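Local coordinates for protein acetoacetate decarboxylase (Sphingomonas wittichii, PDB 5UPB) that is an acetoacetate decarboxylase-like enzyme, probably a lyase, whose physiological substrate and reaction remain uncertain, at residues Leu32-Ala37 with Glu230-His235; Ala79-Ala84 with Val103-Glu108; His154-Phe159 with Ser223-Ala228; Ser197-Val202 with Thr253-Leu258. All blocks are in the same frame, centred on the assembly; numbering follows the deposited sequence.

Contact 1 (Leu32-Ala37 with Glu230-His235); sequences LRCDPA and ECFADH
The CD2 methyl of L32 sits over one face of the H235 imidazole, displaced toward the ring's rim and 4.1 Å from CD2 of H235. This overlap belongs to the place where strand 21-34 meets the start of strand 235-249, an antiparallel pairing in the curled beta structure of the acetoacetate decarboxylase-like fold. Backbone and side chain meet here too: R33 O lies 3.2 Å from H235 CA, a CA-H...O contact, and also faces CB of H235. Next along the strand, C34 SG faces H235 CB and F232 O, each 3.7 Å from SG. The same sulfur approaches the F232 ring, with F232 CD2 at 4.1 Å, in an oblique sulfur-aromatic contact. L39 and L42 of helix 36-42 pack on the F232 ring, and I219 and L221 of strand 206-221 pack on H235, which places the contact between that helix and strand 206-221. The helix begins just after D35, whose OD1 caps A37 N at 3.2 Å. D234 is the centre of an inverse gamma turn that brings H235 back toward F232. With chi1 at 57°, H235 CG stands between its backbone N and carbonyl carbon, and ND1 donates to F232 O at 2.8 Å, the oxygen lying in the imidazole plane and the N-H...O angle being 169°.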
loop_
_atom_site.group_PDB
_atom_site.type_symbol
_atom_site.label_atom_id
_atom_site.label_comp_id
_atom_site.label_asym_id
_atom_site.label_seq_id
_atom_site.Cartn_x
_atom_site.Cartn_y
_atom_site.Cartn_z
ATOM N N LEU A 32 5.087 -23.356 18.437
ATOM C CA LEU A 32 6.150 -22.926 19.332
ATOM C C LEU A 32 5.754 -23.227 20.765
ATOM O O LEU A 32 4.569 -23.342 21.097
ATOM C CB LEU A 32 6.392 -21.409 19.277
ATOM C CG LEU A 32 6.465 -20.720 17.943
ATOM C CD1 LEU A 32 6.448 -19.251 18.241
ATOM C CD2 LEU A 32 7.729 -21.149 17.248
ATOM N N ARG A 33 6.753 -23.213 21.640
ATOM C CA ARG A 33 6.529 -23.241 23.081
ATOM C C ARG A 33 7.331 -22.102 23.684
ATOM O O ARG A 33 8.523 -21.970 23.401
ATOM C CB ARG A 33 6.927 -24.574 23.714
ATOM C CG ARG A 33 6.564 -24.670 25.212
ATOM C CD ARG A 33 6.840 -26.058 25.793
ATOM N NE ARG A 33 6.161 -27.116 25.032
ATOM C CZ ARG A 33 6.765 -28.121 24.397
ATOM N NH1 ARG A 33 8.090 -28.258 24.424
ATOM N NH2 ARG A 33 6.031 -29.006 23.736
ATOM N N CYS A 34 6.657 -21.232 24.422
ATOM C CA CYS A 34 7.289 -20.157 25.169
ATOM C C CYS A 34 7.091 -20.412 26.651
ATOM O O CYS A 34 6.427 -21.375 27.064
ATOM C CB CYS A 34 6.711 -18.780 24.791
ATOM S SG CYS A 34 6.867 -18.344 23.073
ATOM N N ASP A 35 7.719 -19.567 27.446
ATOM C CA ASP A 35 7.568 -19.597 28.897
ATOM C C ASP A 35 6.111 -19.300 29.246
ATOM O O ASP A 35 5.638 -18.184 28.975
ATOM C CB ASP A 35 8.507 -18.565 29.519
ATOM C CG ASP A 35 8.502 -18.589 31.031
ATOM O OD1 ASP A 35 7.751 -19.390 31.623
ATOM O OD2 ASP A 35 9.273 -17.808 31.628
ATOM N N PRO A 36 5.382 -20.220 29.878
ATOM C CA PRO A 36 3.969 -19.931 30.154
ATOM C C PRO A 36 3.761 -18.656 30.961
ATOM O O PRO A 36 2.748 -17.976 30.766
ATOM C CB PRO A 36 3.499 -21.183 30.916
ATOM C CG PRO A 36 4.440 -22.258 30.532
ATOM C CD PRO A 36 5.761 -21.576 30.326
ATOM N N ALA A 37 4.713 -18.276 31.824
ATOM C CA ALA A 37 4.502 -17.097 32.664
ATOM C C ALA A 37 4.471 -15.827 31.827
ATOM O O ALA A 37 3.647 -14.937 32.077
ATOM C CB ALA A 37 5.593 -17.014 33.736
ATOM N N GLU A 230 8.641 -9.278 21.761
ATOM C CA GLU A 230 9.585 -9.931 22.653
ATOM C C GLU A 230 8.895 -10.924 23.587
ATOM O O GLU A 230 9.571 -11.784 24.154
ATOM C CB GLU A 230 10.357 -8.875 23.458
ATOM C CG GLU A 230 11.390 -8.100 22.614
ATOM C CD GLU A 230 10.768 -7.021 21.684
ATOM O OE1 GLU A 230 9.595 -6.611 21.894
ATOM O OE2 GLU A 230 11.462 -6.583 20.733
ATOM N N CYS A 231 7.587 -10.793 23.818
ATOM C CA CYS A 231 6.870 -11.754 24.650
ATOM C C CYS A 231 6.930 -13.182 24.095
ATOM O O CYS A 231 6.776 -14.139 24.862
ATOM C CB CYS A 231 5.422 -11.305 24.805
ATOM S SG CYS A 231 5.265 -9.753 25.650
ATOM N N PHE A 232 7.174 -13.342 22.794
ATOM C CA PHE A 232 7.250 -14.642 22.141
ATOM C C PHE A 232 8.682 -15.021 21.791
ATOM O O PHE A 232 8.906 -16.016 21.107
ATOM C CB PHE A 232 6.369 -14.660 20.891
ATOM C CG PHE A 232 4.884 -14.619 21.189
ATOM C CD1 PHE A 232 4.219 -13.419 21.320
ATOM C CD2 PHE A 232 4.153 -15.789 21.302
ATOM C CE1 PHE A 232 2.861 -13.381 21.590
ATOM C CE2 PHE A 232 2.796 -15.760 21.573
ATOM C CZ PHE A 232 2.148 -14.553 21.714
ATOM N N ALA A 233 9.660 -14.271 22.279
ATOM C CA ALA A 233 11.017 -14.331 21.751
ATOM C C ALA A 233 11.738 -15.591 22.208
ATOM O O ALA A 233 12.473 -16.210 21.430
ATOM C CB ALA A 233 11.810 -13.088 22.176
ATOM N N ASP A 234 11.585 -15.968 23.468
ATOM C CA ASP A 234 12.382 -17.069 23.996
ATOM C C ASP A 234 11.564 -18.336 23.811
ATOM O O ASP A 234 10.786 -18.735 24.683
ATOM C CB ASP A 234 12.737 -16.818 25.453
ATOM C CG ASP A 234 13.648 -17.877 26.016
ATOM O OD1 ASP A 234 14.621 -18.241 25.326
ATOM O OD2 ASP A 234 13.397 -18.338 27.148
ATOM N N HIS A 235 11.679 -18.949 22.632
ATOM C CA HIS A 235 10.779 -20.039 22.297
ATOM C C HIS A 235 11.569 -21.259 21.851
ATOM O O HIS A 235 12.743 -21.190 21.483
ATOM C CB HIS A 235 9.786 -19.652 21.211
ATOM C CG HIS A 235 10.436 -19.175 19.959
ATOM N ND1 HIS A 235 10.375 -17.864 19.540
ATOM C CD2 HIS A 235 11.193 -19.830 19.048
ATOM C CE1 HIS A 235 11.052 -17.737 18.411
ATOM N NE2 HIS A 235 11.563 -18.913 18.094
HETATM O O HOH W 1 9.368 -18.030 26.563
#

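Contact 2 (Ala79-Ala84 with Val103-Glu108); sequences AVYNEA and VWVDKE
K107 reaches along V80 O and the CB of Y81 and can be followed atom by atom. Its CB lies near Y81 CB, and CG packs 3.6 Å from Y81 CB and 3.4 Å from V80 O. A bend at chi2 (-68°) turns CD so that it and CE stay near that oxygen, the chain running beside V80 and pointing the same way, until NZ donates to V80 O at 2.8 Å. NZ has a second carbonyl partner in A77. Next door, the D106 side chain grips N82 twice: OD1 accepts from N82 N at 2.9 Å, from above the carboxylate plane, while OD2 takes ND2 of N82 at 2.8 Å on its syn side. The backbone adds D106 N to N82 O. An alanine in place of D106 would probably leave N and ND2 of N82 without these acceptors and its amide freer to turn. Further on, regular antiparallel pairing takes over, with A84 N to W104 O and W104 N to A84 O both 2.8 Å. Y81 CD2 is pressed obliquely against V105 CG2 at 3.3 Å. The segments form one end of the beta hairpin 80-92 and 95-105, their strand axes 160° apart. Strand 53-65 flanks the first strand, helix 108-116 packs on Y81 and V105, and strand 156-166 touches A84 and W104, whose NE1 is hydrogen-bonded to E227 OE2; H154 of the second subunit packs on K107.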
loop_
_atom_site.group_PDB
_atom_site.type_symbol
_atom_site.label_atom_id
_atom_site.label_comp_id
_atom_site.label_asym_id
_atom_site.label_seq_id
_atom_site.Cartn_x
_atom_site.Cartn_y
_atom_site.Cartn_z
ATOM N N ALA A 79 -13.378 -9.122 -0.629
ATOM C CA ALA A 79 -13.610 -10.561 -0.495
ATOM C C ALA A 79 -12.365 -11.345 -0.125
ATOM O O ALA A 79 -12.464 -12.583 0.105
ATOM C CB ALA A 79 -14.163 -11.107 -1.810
ATOM N N VAL A 80 -11.204 -10.682 -0.038
ATOM C CA VAL A 80 -9.940 -11.350 0.256
ATOM C C VAL A 80 -9.155 -10.515 1.225
ATOM O O VAL A 80 -9.224 -9.278 1.207
ATOM C CB VAL A 80 -9.083 -11.616 -1.006
ATOM C CG1 VAL A 80 -9.760 -12.669 -1.894
ATOM C CG2 VAL A 80 -8.862 -10.336 -1.810
ATOM N N TYR A 81 -8.391 -11.199 2.063
ATOM C CA TYR A 81 -7.457 -10.518 2.949
ATOM C C TYR A 81 -6.365 -11.481 3.374
ATOM O O TYR A 81 -6.522 -12.694 3.308
ATOM C CB TYR A 81 -8.163 -9.942 4.154
ATOM C CG TYR A 81 -8.724 -10.959 5.124
ATOM C CD1 TYR A 81 -10.016 -11.456 4.963
ATOM C CD2 TYR A 81 -7.982 -11.410 6.209
ATOM C CE1 TYR A 81 -10.564 -12.352 5.875
ATOM C CE2 TYR A 81 -8.532 -12.347 7.118
ATOM C CZ TYR A 81 -9.820 -12.769 6.954
ATOM O OH TYR A 81 -10.419 -13.663 7.825
ATOM N N ASN A 82 -5.251 -10.908 3.810
ATOM C CA ASN A 82 -4.180 -11.680 4.402
ATOM C C ASN A 82 -4.077 -11.352 5.876
ATOM O O ASN A 82 -4.344 -10.217 6.297
ATOM C CB ASN A 82 -2.865 -11.388 3.715
ATOM C CG ASN A 82 -2.960 -11.582 2.245
ATOM O OD1 ASN A 82 -3.120 -12.703 1.787
ATOM N ND2 ASN A 82 -3.040 -10.488 1.509
ATOM N N GLU A 83 -3.599 -12.323 6.632
ATOM C CA GLU A 83 -3.546 -12.183 8.075
ATOM C C GLU A 83 -2.381 -12.958 8.661
ATOM O O GLU A 83 -2.054 -14.066 8.207
ATOM C CB GLU A 83 -4.846 -12.666 8.690
ATOM C CG GLU A 83 -4.932 -12.533 10.193
ATOM C CD GLU A 83 -6.353 -12.825 10.697
ATOM O OE1 GLU A 83 -7.211 -11.925 10.605
ATOM O OE2 GLU A 83 -6.632 -13.957 11.144
ATOM N N ALA A 84 -1.748 -12.348 9.679
ATOM C CA ALA A 84 -0.708 -13.012 10.452
ATOM C C ALA A 84 -1.048 -12.900 11.932
ATOM O O ALA A 84 -1.545 -11.864 12.406
ATOM C CB ALA A 84 0.653 -12.381 10.156
ATOM N N VAL A 103 -2.615 -10.035 16.265
ATOM C CA VAL A 103 -3.065 -10.317 14.907
ATOM C C VAL A 103 -2.874 -9.067 14.061
ATOM O O VAL A 103 -3.210 -7.959 14.499
ATOM C CB VAL A 103 -4.544 -10.735 14.889
ATOM C CG1 VAL A 103 -5.000 -11.120 13.462
ATOM C CG2 VAL A 103 -4.766 -11.882 15.861
ATOM N N TRP A 104 -2.338 -9.247 12.848
ATOM C CA TRP A 104 -2.220 -8.184 11.852
ATOM C C TRP A 104 -2.925 -8.656 10.583
ATOM O O TRP A 104 -2.729 -9.797 10.153
ATOM C CB TRP A 104 -0.743 -7.826 11.554
ATOM C CG TRP A 104 0.053 -7.358 12.770
ATOM C CD1 TRP A 104 0.289 -6.046 13.157
ATOM C CD2 TRP A 104 0.709 -8.184 13.749
ATOM N NE1 TRP A 104 1.057 -6.028 14.297
ATOM C CE2 TRP A 104 1.321 -7.322 14.684
ATOM C CE3 TRP A 104 0.839 -9.566 13.922
ATOM C CZ2 TRP A 104 2.046 -7.790 15.772
ATOM C CZ3 TRP A 104 1.575 -10.035 15.008
ATOM C CH2 TRP A 104 2.172 -9.130 15.921
ATOM N N VAL A 105 -3.767 -7.787 10.013
ATOM C CA VAL A 105 -4.572 -8.094 8.840
ATOM C C VAL A 105 -4.415 -6.914 7.893
ATOM O O VAL A 105 -4.027 -5.810 8.301
ATOM C CB VAL A 105 -6.059 -8.373 9.236
ATOM C CG1 VAL A 105 -6.759 -7.112 9.776
ATOM C CG2 VAL A 105 -6.853 -8.930 8.082
ATOM N N ASP A 106 -4.720 -7.124 6.612
ATOM C CA ASP A 106 -4.519 -6.021 5.664
ATOM C C ASP A 106 -5.812 -5.464 5.081
ATOM O O ASP A 106 -5.761 -4.761 4.074
ATOM C CB ASP A 106 -3.551 -6.399 4.539
ATOM C CG ASP A 106 -4.014 -7.583 3.705
ATOM O OD1 ASP A 106 -5.154 -8.008 3.869
ATOM O OD2 ASP A 106 -3.239 -8.023 2.826
ATOM N N LYS A 107 -6.955 -5.738 5.703
ATOM C CA LYS A 107 -8.225 -5.150 5.305
ATOM C C LYS A 107 -8.952 -4.752 6.585
ATOM O O LYS A 107 -9.098 -5.560 7.501
ATOM C CB LYS A 107 -9.074 -6.148 4.479
ATOM C CG LYS A 107 -8.496 -6.507 3.122
ATOM C CD LYS A 107 -8.536 -5.324 2.180
ATOM C CE LYS A 107 -7.749 -5.545 0.895
ATOM N NZ LYS A 107 -8.300 -6.792 0.219
ATOM N N GLU A 108 -9.409 -3.511 6.665
ATOM C CA GLU A 108 -9.969 -3.059 7.932
ATOM C C GLU A 108 -11.336 -3.658 8.214
ATOM O O GLU A 108 -11.734 -3.700 9.388
ATOM C CB GLU A 108 -9.997 -1.498 7.996
ATOM C CG GLU A 108 -11.272 -0.815 7.568
ATOM C CD GLU A 108 -11.517 -0.853 6.048
ATOM O OE1 GLU A 108 -11.632 -1.952 5.468
ATOM O OE2 GLU A 108 -11.598 0.226 5.403
#

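Contact 3 (His154-Phe159 with Ser223-Ala228); sequences HGFTLF and SAPDEA
H154 and D226 carry the hydrogen bond of this contact, where the type I turn A224-E227 folds against strand 156-166 at its classic beta bulge, L158 and F159 both facing C151. ND1 of H154 donates to D226 OD2 at 2.8 Å, and OD2 accepts through its syn lone pair; ring and carboxylate are nearly coplanar, 26° apart, but the bond is bent, with an N-H...O angle of 140°. OD2 is shared with R153, as a salt bridge, and with N75 of the second subunit, whose W109 NE1 is hydrogen-bonded to H154 NE2.

The aromatic contact belongs to F156. P225 CD stands over one face of its ring, 3.3 Å from CZ, in a CH-pi contact whose approach lies 22° off the ring normal; the two side chains meet tip to tip. Near the root of the ring, CG of F156 touches A224 CB at 3.8 Å. An alanine in place of F156 would probably open a gap beside P225 CD and take the ring carbon CG away from A224 CB.

Apolar packing continues at L158, whose CD2 meets E227 CG at 3.7 Å, while the E227 carboxylate is held by K122 and W104. A water supplies the last link: it donates to T157 O at 2.8 Å and accepts from S223 N at 3.0 Å.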
loop_
_atom_site.group_PDB
_atom_site.type_symbol
_atom_site.label_atom_id
_atom_site.label_comp_id
_atom_site.label_asym_id
_atom_site.label_seq_id
_atom_site.Cartn_x
_atom_site.Cartn_y
_atom_site.Cartn_z
ATOM N N HIS A 154 4.306 -0.315 9.954
ATOM C CA HIS A 154 4.999 0.957 10.238
ATOM C C HIS A 154 6.458 0.906 9.804
ATOM O O HIS A 154 7.303 1.647 10.312
ATOM C CB HIS A 154 4.902 1.322 11.717
ATOM C CG HIS A 154 3.582 1.913 12.109
ATOM N ND1 HIS A 154 3.220 2.113 13.429
ATOM C CD2 HIS A 154 2.539 2.340 11.361
ATOM C CE1 HIS A 154 2.018 2.656 13.472
ATOM N NE2 HIS A 154 1.577 2.792 12.233
ATOM N N GLY A 155 6.756 0.033 8.841
ATOM C CA GLY A 155 8.088 -0.179 8.364
ATOM C C GLY A 155 8.889 -1.222 9.125
ATOM O O GLY A 155 10.026 -1.489 8.730
ATOM N N PHE A 156 8.344 -1.814 10.198
ATOM C CA PHE A 156 9.065 -2.791 10.994
ATOM C C PHE A 156 8.639 -4.202 10.600
ATOM O O PHE A 156 7.449 -4.520 10.611
ATOM C CB PHE A 156 8.805 -2.603 12.480
ATOM C CG PHE A 156 9.152 -1.212 12.993
ATOM C CD1 PHE A 156 10.446 -0.878 13.299
ATOM C CD2 PHE A 156 8.158 -0.252 13.124
ATOM C CE1 PHE A 156 10.754 0.396 13.751
ATOM C CE2 PHE A 156 8.459 1.020 13.582
ATOM C CZ PHE A 156 9.746 1.355 13.878
ATOM N N THR A 157 9.609 -5.052 10.309
ATOM C CA THR A 157 9.304 -6.475 10.212
ATOM C C THR A 157 8.766 -6.957 11.555
ATOM O O THR A 157 9.391 -6.765 12.600
ATOM C CB THR A 157 10.555 -7.265 9.866
ATOM O OG1 THR A 157 11.189 -6.695 8.701
ATOM C CG2 THR A 157 10.145 -8.710 9.594
ATOM N N LEU A 158 7.608 -7.600 11.526
ATOM C CA LEU A 158 7.024 -8.148 12.745
ATOM C C LEU A 158 7.479 -9.588 12.965
ATOM O O LEU A 158 8.059 -9.913 14.009
ATOM C CB LEU A 158 5.504 -8.086 12.654
ATOM C CG LEU A 158 4.935 -6.662 12.490
ATOM C CD1 LEU A 158 3.498 -6.774 11.970
ATOM C CD2 LEU A 158 5.034 -5.911 13.793
ATOM N N PHE A 159 7.202 -10.471 12.007
ATOM C CA PHE A 159 7.849 -11.777 12.042
ATOM C C PHE A 159 7.866 -12.389 10.655
ATOM O O PHE A 159 7.211 -11.906 9.728
ATOM C CB PHE A 159 7.201 -12.721 13.068
ATOM C CG PHE A 159 5.784 -13.144 12.770
ATOM C CD1 PHE A 159 5.515 -14.309 12.041
ATOM C CD2 PHE A 159 4.709 -12.420 13.276
ATOM C CE1 PHE A 159 4.205 -14.726 11.808
ATOM C CE2 PHE A 159 3.395 -12.828 13.038
ATOM C CZ PHE A 159 3.150 -14.010 12.304
ATOM N N SER A 223 11.130 -6.746 15.891
ATOM C CA SER A 223 10.902 -5.900 17.049
ATOM C C SER A 223 10.402 -4.550 16.554
ATOM O O SER A 223 10.804 -4.104 15.483
ATOM C CB SER A 223 12.220 -5.732 17.832
ATOM O OG SER A 223 12.113 -4.790 18.871
ATOM N N ALA A 224 9.500 -3.934 17.311
ATOM C CA ALA A 224 8.989 -2.612 16.966
ATOM C C ALA A 224 8.706 -1.805 18.226
ATOM O O ALA A 224 8.314 -2.370 19.253
ATOM C CB ALA A 224 7.719 -2.734 16.114
ATOM N N PRO A 225 8.862 -0.485 18.174
ATOM C CA PRO A 225 8.612 0.329 19.379
ATOM C C PRO A 225 7.161 0.297 19.843
ATOM O O PRO A 225 6.920 0.564 21.024
ATOM C CB PRO A 225 9.041 1.736 18.952
ATOM C CG PRO A 225 8.926 1.749 17.444
ATOM C CD PRO A 225 9.251 0.316 17.005
ATOM N N ASP A 226 6.192 -0.028 18.967
ATOM C CA ASP A 226 4.769 -0.060 19.319
ATOM C C ASP A 226 4.179 -1.478 19.281
ATOM O O ASP A 226 2.968 -1.668 19.117
ATOM C CB ASP A 226 3.974 0.897 18.418
ATOM C CG ASP A 226 4.184 0.656 16.923
ATOM O OD1 ASP A 226 4.969 -0.245 16.549
ATOM O OD2 ASP A 226 3.581 1.407 16.123
ATOM N N GLU A 227 5.022 -2.490 19.459
ATOM C CA GLU A 227 4.582 -3.878 19.540
ATOM C C GLU A 227 5.272 -4.508 20.731
ATOM O O GLU A 227 6.210 -3.941 21.287
ATOM C CB GLU A 227 4.937 -4.668 18.279
ATOM C CG GLU A 227 4.411 -4.080 16.993
ATOM C CD GLU A 227 2.916 -4.273 16.839
ATOM O OE1 GLU A 227 2.265 -4.773 17.796
ATOM O OE2 GLU A 227 2.379 -3.938 15.750
ATOM N N ALA A 228 4.876 -5.723 21.067
ATOM C CA ALA A 228 5.467 -6.432 22.192
ATOM C C ALA A 228 5.869 -7.837 21.774
ATOM O O ALA A 228 5.597 -8.815 22.476
ATOM C CB ALA A 228 4.511 -6.501 23.382
HETATM O O HOH W 2 11.905 -5.742 13.155
#

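Contact 4 (Ser197-Val202 with Thr253-Leu258); sequences SELVEV and TRLESL
E198 and R254 cross at about a right angle, their carboxylate and guanidinium planes 62° apart. The salt bridge between them runs from R254 NH1 to E198 OE1 at 2.8 Å, reaching the oxygen on its anti side. The guanidinium is also fixed by its own strand: NH1 and NH2 of R254 converge on S257 OG, each 2.9 Å away and with the hydroxyl oxygen in the guanidinium plane, which probably restrains the group from rotating. E198 OE1 has a second partner in T194 of the second subunit, and OE2 pairs with R184, consistent with a well-compensated carboxylate.

On the face of L199 and E256, the end of the L255 side chain meets L199: the two leucines lie obliquely to each other, CG of L199 being 3.9 Å from CD1 of L255. E256 runs beside L199, pointing the same way, so that its OE2 comes 3.6 Å from L199 CD2. L255 also packs its branches against E201. The backbone forms a classic beta bulge here, L255 and E256 both facing L199: L199 O accepts from L255 N at 2.8 Å and more weakly from E256 N at 3.5 Å.

The strand segments are antiparallel but strongly twisted, at 142°. Strand 253-257 borders strand 196-202, which pairs with strand 179-186 on the side away from it; H92 of strand 80-92 packs on L199 and L255, and the loop residue L47 packs on L199.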
loop_
_atom_site.group_PDB
_atom_site.type_symbol
_atom_site.label_atom_id
_atom_site.label_comp_id
_atom_site.label_asym_id
_atom_site.label_seq_id
_atom_site.Cartn_x
_atom_site.Cartn_y
_atom_site.Cartn_z
ATOM N N SER A 197 -16.002 -4.519 28.168
ATOM C CA SER A 197 -14.882 -5.436 28.375
ATOM C C SER A 197 -15.430 -6.812 28.752
ATOM O O SER A 197 -15.881 -7.031 29.879
ATOM C CB SER A 197 -13.926 -4.914 29.443
ATOM O OG SER A 197 -12.840 -5.823 29.576
ATOM N N GLU A 198 -15.371 -7.755 27.827
ATOM C CA GLU A 198 -15.949 -9.068 28.101
ATOM C C GLU A 198 -15.229 -10.169 27.326
ATOM O O GLU A 198 -14.790 -9.994 26.181
ATOM C CB GLU A 198 -17.457 -9.113 27.774
ATOM C CG GLU A 198 -17.787 -8.684 26.332
ATOM C CD GLU A 198 -19.231 -8.294 26.126
ATOM O OE1 GLU A 198 -19.969 -8.072 27.112
ATOM O OE2 GLU A 198 -19.634 -8.142 24.960
ATOM N N LEU A 199 -15.093 -11.301 27.995
ATOM C CA LEU A 199 -14.550 -12.506 27.391
ATOM C C LEU A 199 -15.630 -13.152 26.551
ATOM O O LEU A 199 -16.779 -13.278 26.988
ATOM C CB LEU A 199 -14.052 -13.439 28.505
ATOM C CG LEU A 199 -13.202 -14.668 28.216
ATOM C CD1 LEU A 199 -11.837 -14.227 27.755
ATOM C CD2 LEU A 199 -13.075 -15.490 29.515
ATOM N N VAL A 200 -15.249 -13.584 25.343
ATOM C CA VAL A 200 -16.174 -14.198 24.411
ATOM C C VAL A 200 -15.556 -15.495 23.900
ATOM O O VAL A 200 -14.354 -15.716 23.998
ATOM C CB VAL A 200 -16.506 -13.258 23.226
ATOM C CG1 VAL A 200 -17.153 -11.979 23.709
ATOM C CG2 VAL A 200 -15.229 -12.900 22.461
ATOM N N GLU A 201 -16.396 -16.340 23.317
ATOM C CA GLU A 201 -15.981 -17.638 22.764
ATOM C C GLU A 201 -16.544 -17.788 21.362
ATOM O O GLU A 201 -17.712 -17.456 21.141
ATOM C CB GLU A 201 -16.488 -18.789 23.627
ATOM C CG GLU A 201 -15.997 -20.138 23.200
ATOM C CD GLU A 201 -16.626 -21.241 24.011
ATOM O OE1 GLU A 201 -17.473 -20.953 24.870
ATOM O OE2 GLU A 201 -16.336 -22.406 23.734
ATOM N N VAL A 202 -15.687 -18.083 20.376
ATOM C CA VAL A 202 -16.156 -18.364 19.026
ATOM C C VAL A 202 -16.028 -19.868 18.774
ATOM O O VAL A 202 -14.969 -20.455 19.032
ATOM C CB VAL A 202 -15.427 -17.528 17.969
ATOM C CG1 VAL A 202 -14.000 -17.711 18.099
ATOM C CG2 VAL A 202 -15.858 -17.935 16.600
ATOM N N THR A 253 -19.945 -15.737 21.328
ATOM C CA THR A 253 -20.822 -15.725 22.495
ATOM C C THR A 253 -20.097 -15.135 23.690
ATOM O O THR A 253 -18.945 -15.479 23.990
ATOM C CB THR A 253 -21.292 -17.148 22.843
ATOM O OG1 THR A 253 -21.979 -17.707 21.724
ATOM C CG2 THR A 253 -22.256 -17.143 24.040
ATOM N N ARG A 254 -20.801 -14.294 24.416
ATOM C CA ARG A 254 -20.238 -13.722 25.626
ATOM C C ARG A 254 -20.183 -14.776 26.727
ATOM O O ARG A 254 -21.173 -15.457 26.998
ATOM C CB ARG A 254 -21.085 -12.531 26.081
ATOM C CG ARG A 254 -20.720 -12.000 27.454
ATOM C CD ARG A 254 -21.691 -10.898 27.866
ATOM N NE ARG A 254 -21.846 -10.884 29.317
ATOM C CZ ARG A 254 -21.161 -10.098 30.133
ATOM N NH1 ARG A 254 -20.280 -9.228 29.642
ATOM N NH2 ARG A 254 -21.366 -10.185 31.447
ATOM N N LEU A 255 -19.032 -14.872 27.396
ATOM C CA LEU A 255 -18.831 -15.746 28.544
ATOM C C LEU A 255 -19.001 -15.022 29.872
ATOM O O LEU A 255 -19.709 -15.511 30.747
ATOM C CB LEU A 255 -17.431 -16.365 28.501
ATOM C CG LEU A 255 -17.126 -17.291 27.332
ATOM C CD1 LEU A 255 -15.624 -17.603 27.306
ATOM C CD2 LEU A 255 -17.949 -18.563 27.464
ATOM N N GLU A 256 -18.344 -13.879 30.052
ATOM C CA GLU A 256 -18.400 -13.159 31.313
ATOM C C GLU A 256 -17.760 -11.791 31.110
ATOM O O GLU A 256 -16.982 -11.597 30.175
ATOM C CB GLU A 256 -17.679 -13.945 32.418
ATOM C CG GLU A 256 -16.192 -14.149 32.170
ATOM C CD GLU A 256 -15.688 -15.502 32.635
ATOM O OE1 GLU A 256 -16.503 -16.446 32.744
ATOM O OE2 GLU A 256 -14.468 -15.624 32.878
ATOM N N SER A 257 -18.086 -10.853 31.991
ATOM C CA SER A 257 -17.383 -9.568 31.994
ATOM C C SER A 257 -15.976 -9.694 32.568
ATOM O O SER A 257 -15.663 -10.617 33.329
ATOM C CB SER A 257 -18.137 -8.519 32.805
ATOM O OG SER A 257 -19.343 -8.176 32.157
ATOM N N LEU A 258 -15.125 -8.732 32.193
ATOM C CA LEU A 258 -13.761 -8.614 32.711
ATOM C C LEU A 258 -13.575 -7.326 33.527
ATOM O O LEU A 258 -14.325 -6.360 33.361
ATOM C CB LEU A 258 -12.744 -8.648 31.569
ATOM C CG LEU A 258 -12.730 -9.936 30.764
ATOM C CD1 LEU A 258 -11.484 -10.035 29.943
ATOM C CD2 LEU A 258 -12.836 -11.109 31.722
#

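In the fold
From the N terminus, contact 1 opens at 32-37 and contact 2 at 79-84; contact 2 closes first, at 103-108, closing the hairpin 80-92/95-105. Contact 3 opens at 154-159 and contact 4 at 197-202, before 223-228 closes contact 3, tying strand 156-166 to the loop after 206-221, and 230-235 closes contact 1, tying strand 21-34 to the start of 235-249. Contact 4 closes last, at 253-258, joining the C-terminal strand to strand 196-202; its loop crosses those of contacts 1 and 3, whereas contacts 2 and 3 lie in series within the span of contact 1. Contact 3 joins contacts 1 and 2 through probable hydrogen bonds of E230 with S223 and of W104 with E227.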